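Local coordinates for Esterase/lipase-like protein (Caldicellulosiruptor lactoaceticus 6A, PDB 6A6O), which probably hydrolyses acetyl esters and, as a bifunctional enzyme, also xylosides, within an alpha/beta-hydrolase fold, at residues Gly128-Ser133 with Val168-Val173; Ile174-Phe179 with Thr200-Asn205; Asp222-Val227 with Gly252-Gly257. One frame throughout, in Å; residues are numbered along the deposited sequence.

Contact 1: Gly128-Ser133 with Val168-Val173; sequences GVLGFS and VLCYPV
Phe-132 and Cys-170 both turn the first atom beyond CB anti to the carbonyl carbon, beside their own backbone N, and the two meet on one face of the sheet, where Cys-170 SG lies over the Phe-132 ring, 4.2 Å from its centroid. Phe-132 CD2 touches Cys-170 CB at 3.4 Å. Tyr-171 has CG between its backbone N and carbonyl carbon (chi1 40°), which turns its ring across to Phe-132 and Ser-133 at the end of strand 127-132: Tyr-171 OH comes to 3.3 Å from Phe-132 CD2, and CD1 and CE1 lie against Ser-133 CB, the two aromatic planes inclined at 48°. Two residues earlier, on the same face, Leu-130 CG packs on Val-168 CB at 3.6 Å. Val-168 N donates to Val-129 O, Gly-131 N to Val-168 O and Cys-170 N to Gly-131 O, the ladder of parallel strands; beyond it Ser-133 N donates to Cys-170 O (3.0 Å), and Val-173 N reaches Ser-133 O from above the carbonyl plane. Ser-133, at positive phi before helix 134-142, fits the nucleophile elbow of alpha/beta hydrolases, and its OG bonds to His-254. Tyr-171 OH bonds to Glu-72 and Gly-257 N; a phenylalanine here would probably leave both without that partner and the ring less firmly fixed beside Ser-133. The pair belongs to the beta-alpha-beta unit of strand 127-132, helix 134-142 and strand 167-170, flanked in the sheet by strands 54-60 and 214-219; helix 268-278 packs on Val-168 and Cys-170, helix 134-142 on Val-129 and Leu-169.

Contact 2: Ile174-Phe179 with Thr200-Asn205; sequences ISLAEF and TLSSHN
Ile-174 and Leu-176 meet Ser-202 and Ser-203 in the excursion between strands 167-170 and 214-219 of the alpha/beta-hydrolase fold, where the loop after strand 167-170 joins the loop after helix 195-200; their touching parts run 114° apart. The tight part is held by two hydrogen bonds. Ser-203 N donates to Ile-174 O at 3.0 Å, tilted 39° out of the carbonyl plane, while Leu-176 N points almost straight (167°) at Ser-202 OG, 2.9 Å away. Ser-202 OG also bonds to Val-198 O, so this one hydroxyl ties the loop to the end of helix 195-200. Around these bonds, CD1 and CG2 of Ile-174 both rest on Ser-203 OG, whose polar partner is Ser-140 of helix 134-142, and Leu-176 CD1 crosses to Leu-201 CB at 3.8 Å. Toward the partly exposed His-204 the fit is looser: its imidazole is approached obliquely by Ile-174 CG2 and Ser-175 CB, and its ND1, buried by the contact, has no polar partner. Ala-177, exposed to solvent, barely touches Ser-202. Beyond it the chain curls back on itself, and Ser-175 OG donates to Glu-178 O at 2.6 Å, in the carbonyl plane and on a lone pair.

Contact 3: Asp222-Val227 with Gly252-Gly257; sequences DSSVPV and GRHGLG
His-254 and Asp-222 form a histidine-carboxylate pair which, with Ser-133 as the third member, has the charge-relay geometry of a probable Ser-His-Asp triad, consistent with an esterase of the alpha/beta-hydrolase fold. With CG anti to the backbone N (chi1 -177°), the His-254 side chain extends toward the 222-227 loop. Its ND1 donates to Asp-222 OD2 at 2.6 Å; the oxygen uses its syn lone pair and lies only 3° out of the ring plane. The carboxylate is not coplanar with the imidazole but turned 52° from it. Two more side chains approach the ring obliquely: Val-225 CG2 comes to 3.3 Å from His-254 CE1, and Ser-224 CB lies 3.7 Å from His-254 CG. The other carboxylate oxygen, OD1, is gripped within its own loop, accepting from Ser-224 N nearly along its C-O axis, as an Asx turn, and from Val-225 N from above the carboxylate plane. These two bonds fix the rotation of the carboxylate and so present OD2 to the histidine. Tyr-171 meets the imidazole edge-to-face. The backbones are joined by water 1, which accepts from Ser-223 N at 3.0 Å and from His-254 N at 2.9 Å.

How the contacts relate
Along the chain the three contacts come in series. Contact 1 lies closest to the centre of the molecule, on neighbouring parallel strands 127-132 and 167-170. The centres of contacts 1 and 2 are about 14 Å apart, contact 2 joining the loop after strand 167-170 to the one after helix 195-200. The centres of contacts 1 and 3 are about 12 Å apart, contact 3 lying in loops after strands 214-219 and 244-249. Centres of contacts 2 and 3 are about 17 Å apart, and they touch where Phe-179 O packs on Pro-226 CD. Residues 168-173 run straight into 174-179. Contacts 1 and 3 bring Ser-133, His-254 and Asp-222 into one probable active site, while contact 2 is structural packing to one side.

Contact 1: Gly128-Ser133 with Val168-Val173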
# COMPACT_ATOMS: atom_id res chain seq x y z
N GLY A 128 6.26 2.26 6.15
CA GLY A 128 5.51 2.83 5.05
C GLY A 128 4.82 1.76 4.22
O GLY A 128 4.95 0.56 4.45
N VAL A 129 4.06 2.23 3.23
CA VAL A 129 3.34 1.33 2.33
C VAL A 129 3.66 1.72 0.90
O VAL A 129 3.91 2.89 0.58
CB VAL A 129 1.80 1.35 2.57
CG1 VAL A 129 1.46 0.78 3.98
CG2 VAL A 129 1.25 2.77 2.35
N LEU A 130 3.67 0.71 0.03
CA LEU A 130 3.93 0.88 -1.39
C LEU A 130 2.91 0.05 -2.15
O LEU A 130 2.76 -1.15 -1.89
CB LEU A 130 5.38 0.47 -1.73
CG LEU A 130 5.88 0.63 -3.18
CD1 LEU A 130 7.39 0.79 -3.26
CD2 LEU A 130 5.44 -0.58 -4.03
N GLY A 131 2.16 0.67 -3.05
CA GLY A 131 1.08 -0.01 -3.74
C GLY A 131 1.10 0.26 -5.23
O GLY A 131 1.48 1.33 -5.68
N PHE A 132 0.68 -0.76 -5.98
CA PHE A 132 0.55 -0.72 -7.43
C PHE A 132 -0.93 -0.80 -7.82
O PHE A 132 -1.63 -1.72 -7.39
CB PHE A 132 1.27 -1.91 -8.08
CG PHE A 132 2.74 -1.96 -7.83
CD1 PHE A 132 3.24 -2.59 -6.70
CD2 PHE A 132 3.63 -1.41 -8.74
CE1 PHE A 132 4.62 -2.67 -6.49
CE2 PHE A 132 4.98 -1.47 -8.55
CZ PHE A 132 5.48 -2.10 -7.41
N SER A 133 -1.37 0.11 -8.69
CA SER A 133 -2.69 0.04 -9.33
C SER A 133 -3.77 -0.02 -8.25
O SER A 133 -3.86 0.91 -7.43
CB SER A 133 -2.68 -1.13 -10.33
OG SER A 133 -3.86 -1.11 -11.11
N VAL A 168 4.17 5.16 -1.12
CA VAL A 168 4.65 5.10 -2.49
C VAL A 168 3.52 4.56 -3.36
O VAL A 168 2.98 3.48 -3.09
CB VAL A 168 5.91 4.23 -2.64
CG1 VAL A 168 6.35 4.20 -4.11
CG2 VAL A 168 7.02 4.75 -1.73
N LEU A 169 3.16 5.31 -4.40
CA LEU A 169 2.02 4.98 -5.24
C LEU A 169 2.51 4.78 -6.66
O LEU A 169 3.10 5.69 -7.25
CB LEU A 169 0.96 6.09 -5.21
CG LEU A 169 0.44 6.40 -3.81
CD1 LEU A 169 -0.53 7.58 -3.88
CD2 LEU A 169 -0.23 5.16 -3.17
N CYS A 170 2.26 3.60 -7.22
CA CYS A 170 2.78 3.23 -8.53
C CYS A 170 1.60 3.00 -9.46
O CYS A 170 0.79 2.10 -9.20
CB CYS A 170 3.64 1.97 -8.43
SG CYS A 170 4.88 2.03 -7.11
N TYR A 171 1.51 3.82 -10.53
CA TYR A 171 0.33 3.90 -11.39
C TYR A 171 -0.96 3.61 -10.62
O TYR A 171 -1.72 2.71 -10.99
CB TYR A 171 0.50 2.98 -12.61
CG TYR A 171 1.13 1.62 -12.38
CD1 TYR A 171 0.35 0.51 -12.00
CD2 TYR A 171 2.49 1.42 -12.59
CE1 TYR A 171 0.93 -0.74 -11.80
CE2 TYR A 171 3.08 0.17 -12.40
CZ TYR A 171 2.30 -0.90 -12.01
OH TYR A 171 2.90 -2.13 -11.84
N PRO A 172 -1.28 4.42 -9.60
CA PRO A 172 -2.41 4.10 -8.71
C PRO A 172 -3.79 4.40 -9.28
O PRO A 172 -4.01 5.40 -9.97
CB PRO A 172 -2.15 5.01 -7.49
CG PRO A 172 -1.48 6.21 -8.11
CD PRO A 172 -0.54 5.61 -9.13
N VAL A 173 -4.72 3.49 -8.97
CA VAL A 173 -6.13 3.82 -8.92
C VAL A 173 -6.35 4.79 -7.77
O VAL A 173 -5.92 4.53 -6.65
CB VAL A 173 -6.95 2.53 -8.73
CG1 VAL A 173 -8.40 2.83 -8.41
CG2 VAL A 173 -6.80 1.62 -9.97

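Contact 2: Ile174-Phe179 with Thr200-Asn205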
# COMPACT_ATOMS: atom_id res chain seq x y z
N ILE A 174 -6.99 5.94 -8.05
CA ILE A 174 -7.14 6.97 -7.02
C ILE A 174 -8.60 7.38 -6.95
O ILE A 174 -9.25 7.31 -5.89
CB ILE A 174 -6.24 8.19 -7.30
CG1 ILE A 174 -4.76 7.86 -7.10
CG2 ILE A 174 -6.63 9.38 -6.41
CD1 ILE A 174 -4.35 7.54 -5.64
N SER A 175 -9.13 7.82 -8.09
CA SER A 175 -10.51 8.26 -8.20
C SER A 175 -11.43 7.10 -8.56
O SER A 175 -11.10 6.26 -9.40
CB SER A 175 -10.61 9.36 -9.26
OG SER A 175 -11.96 9.68 -9.53
N LEU A 176 -12.59 7.06 -7.91
CA LEU A 176 -13.58 6.01 -8.16
C LEU A 176 -14.56 6.45 -9.24
O LEU A 176 -15.17 5.61 -9.91
CB LEU A 176 -14.32 5.66 -6.87
CG LEU A 176 -13.63 4.67 -5.94
CD1 LEU A 176 -14.66 3.82 -5.20
CD2 LEU A 176 -12.66 3.79 -6.72
N ALA A 177 -14.72 7.76 -9.41
CA ALA A 177 -15.63 8.31 -10.40
C ALA A 177 -14.87 8.72 -11.66
O ALA A 177 -14.50 7.87 -12.48
CB ALA A 177 -16.39 9.49 -9.83
N GLU A 178 -14.65 10.02 -11.82
CA GLU A 178 -13.93 10.53 -12.98
C GLU A 178 -12.57 9.84 -13.09
O GLU A 178 -11.86 9.69 -12.10
CB GLU A 178 -13.74 12.04 -12.87
CG GLU A 178 -12.81 12.63 -13.92
CD GLU A 178 -13.52 13.59 -14.86
OE1 GLU A 178 -13.47 14.81 -14.60
OE2 GLU A 178 -14.12 13.12 -15.85
N PHE A 179 -12.22 9.43 -14.31
CA PHE A 179 -10.94 8.74 -14.53
C PHE A 179 -10.82 7.44 -13.74
O PHE A 179 -9.71 6.94 -13.55
CB PHE A 179 -9.74 9.65 -14.20
CG PHE A 179 -9.87 11.05 -14.75
CD1 PHE A 179 -9.87 11.27 -16.11
CD2 PHE A 179 -9.99 12.13 -13.89
CE1 PHE A 179 -9.99 12.55 -16.61
CE2 PHE A 179 -10.10 13.41 -14.38
CZ PHE A 179 -10.10 13.62 -15.74
N THR A 200 -15.77 9.22 -0.68
CA THR A 200 -14.78 9.03 0.38
C THR A 200 -13.72 8.01 -0.01
O THR A 200 -12.63 8.02 0.57
CB THR A 200 -15.46 8.61 1.69
OG1 THR A 200 -16.06 7.32 1.53
CG2 THR A 200 -16.52 9.64 2.10
N LEU A 201 -13.98 7.16 -1.00
CA LEU A 201 -12.98 6.22 -1.48
C LEU A 201 -12.27 6.72 -2.74
O LEU A 201 -11.44 5.99 -3.31
CB LEU A 201 -13.61 4.86 -1.75
CG LEU A 201 -14.27 4.25 -0.51
CD1 LEU A 201 -14.91 2.91 -0.89
CD2 LEU A 201 -13.26 4.08 0.63
N SER A 202 -12.58 7.93 -3.20
CA SER A 202 -11.73 8.62 -4.17
C SER A 202 -10.68 9.33 -3.33
O SER A 202 -10.95 10.37 -2.71
CB SER A 202 -12.56 9.58 -5.03
OG SER A 202 -13.48 8.85 -5.83
N SER A 203 -9.48 8.74 -3.25
CA SER A 203 -8.61 9.04 -2.13
C SER A 203 -8.03 10.45 -2.18
O SER A 203 -7.64 10.98 -1.13
CB SER A 203 -7.48 8.01 -2.03
OG SER A 203 -6.69 7.97 -3.22
N HIS A 204 -7.98 11.08 -3.36
CA HIS A 204 -7.53 12.47 -3.40
C HIS A 204 -8.45 13.38 -2.59
O HIS A 204 -8.00 14.40 -2.06
CB HIS A 204 -7.39 12.97 -4.85
CG HIS A 204 -8.67 13.03 -5.62
ND1 HIS A 204 -9.38 11.90 -5.97
CD2 HIS A 204 -9.36 14.08 -6.13
CE1 HIS A 204 -10.45 12.25 -6.66
NE2 HIS A 204 -10.46 13.57 -6.77
N ASN A 205 -9.72 13.00 -2.44
CA ASN A 205 -10.67 13.77 -1.64
C ASN A 205 -10.35 13.75 -0.14
O ASN A 205 -10.81 14.63 0.60
CB ASN A 205 -12.10 13.21 -1.82
CG ASN A 205 -12.70 13.53 -3.17
OD1 ASN A 205 -12.43 14.57 -3.78
ND2 ASN A 205 -13.56 12.63 -3.64

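Contact 3: Asp222-Val227 with Gly252-Gly257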
# COMPACT_ATOMS: atom_id res chain seq x y z
N ASP A 222 -0.80 5.54 -20.04
CA ASP A 222 -1.46 4.41 -19.38
C ASP A 222 -2.92 4.35 -19.82
O ASP A 222 -3.68 5.29 -19.59
CB ASP A 222 -1.35 4.56 -17.86
CG ASP A 222 -1.81 3.33 -17.09
OD1 ASP A 222 -2.74 2.64 -17.54
OD2 ASP A 222 -1.24 3.06 -16.01
N SER A 223 -3.29 3.26 -20.49
CA SER A 223 -4.64 3.13 -21.03
C SER A 223 -5.58 2.36 -20.11
O SER A 223 -6.78 2.28 -20.40
CB SER A 223 -4.61 2.45 -22.41
OG SER A 223 -4.06 1.14 -22.33
N SER A 224 -5.08 1.83 -19.00
CA SER A 224 -5.95 1.16 -18.03
C SER A 224 -6.32 2.07 -16.88
O SER A 224 -7.48 2.10 -16.46
CB SER A 224 -5.28 -0.09 -17.47
OG SER A 224 -4.97 -0.99 -18.51
N VAL A 225 -5.35 2.80 -16.34
CA VAL A 225 -5.59 3.66 -15.19
C VAL A 225 -5.07 5.02 -15.60
O VAL A 225 -3.85 5.21 -15.72
CB VAL A 225 -4.91 3.13 -13.91
CG1 VAL A 225 -5.11 4.11 -12.75
CG2 VAL A 225 -5.47 1.75 -13.53
N PRO A 226 -5.96 5.97 -15.89
CA PRO A 226 -5.52 7.28 -16.41
C PRO A 226 -4.52 7.94 -15.48
O PRO A 226 -4.67 7.90 -14.26
CB PRO A 226 -6.82 8.08 -16.48
CG PRO A 226 -7.90 7.03 -16.63
CD PRO A 226 -7.42 5.85 -15.83
N VAL A 227 -3.50 8.56 -16.08
CA VAL A 227 -2.50 9.32 -15.34
C VAL A 227 -3.13 10.43 -14.51
O VAL A 227 -2.55 10.87 -13.52
CB VAL A 227 -1.44 9.86 -16.33
CG1 VAL A 227 -2.08 10.88 -17.29
CG2 VAL A 227 -0.22 10.47 -15.61
N GLY A 252 4.30 3.89 -21.54
CA GLY A 252 4.46 2.59 -20.93
C GLY A 252 3.11 1.98 -20.65
O GLY A 252 2.21 2.66 -20.16
N ARG A 253 2.95 0.69 -20.94
CA ARG A 253 1.67 0.08 -20.62
C ARG A 253 1.49 0.00 -19.10
O ARG A 253 2.44 0.04 -18.33
CB ARG A 253 1.57 -1.32 -21.23
CG ARG A 253 2.61 -2.27 -20.69
CD ARG A 253 2.42 -3.68 -21.24
NE ARG A 253 3.62 -4.50 -21.03
CZ ARG A 253 3.81 -5.29 -19.98
NH1 ARG A 253 2.88 -5.39 -19.04
NH2 ARG A 253 4.93 -5.99 -19.88
N HIS A 254 0.23 -0.12 -18.70
CA HIS A 254 -0.09 -0.24 -17.28
C HIS A 254 0.50 -1.52 -16.73
O HIS A 254 0.54 -2.55 -17.41
CB HIS A 254 -1.61 -0.23 -17.09
CG HIS A 254 -2.04 -0.27 -15.65
ND1 HIS A 254 -2.01 0.84 -14.84
CD2 HIS A 254 -2.53 -1.28 -14.89
CE1 HIS A 254 -2.44 0.52 -13.64
NE2 HIS A 254 -2.78 -0.76 -13.64
N GLY A 255 0.98 -1.46 -15.49
CA GLY A 255 1.38 -2.66 -14.78
C GLY A 255 2.82 -3.08 -14.96
O GLY A 255 3.10 -4.29 -14.89
N LEU A 256 3.74 -2.13 -15.17
CA LEU A 256 5.14 -2.47 -15.44
C LEU A 256 5.91 -2.88 -14.20
O LEU A 256 7.05 -3.34 -14.32
CB LEU A 256 5.85 -1.28 -16.10
CG LEU A 256 5.48 -1.07 -17.57
CD1 LEU A 256 6.04 0.26 -18.06
CD2 LEU A 256 6.00 -2.23 -18.41
N GLY A 257 5.32 -2.73 -13.01
CA GLY A 257 6.01 -3.15 -11.80
C GLY A 257 7.30 -2.39 -11.62
O GLY A 257 7.34 -1.16 -11.76
O HOH W 1 -1.70 0.73 -20.67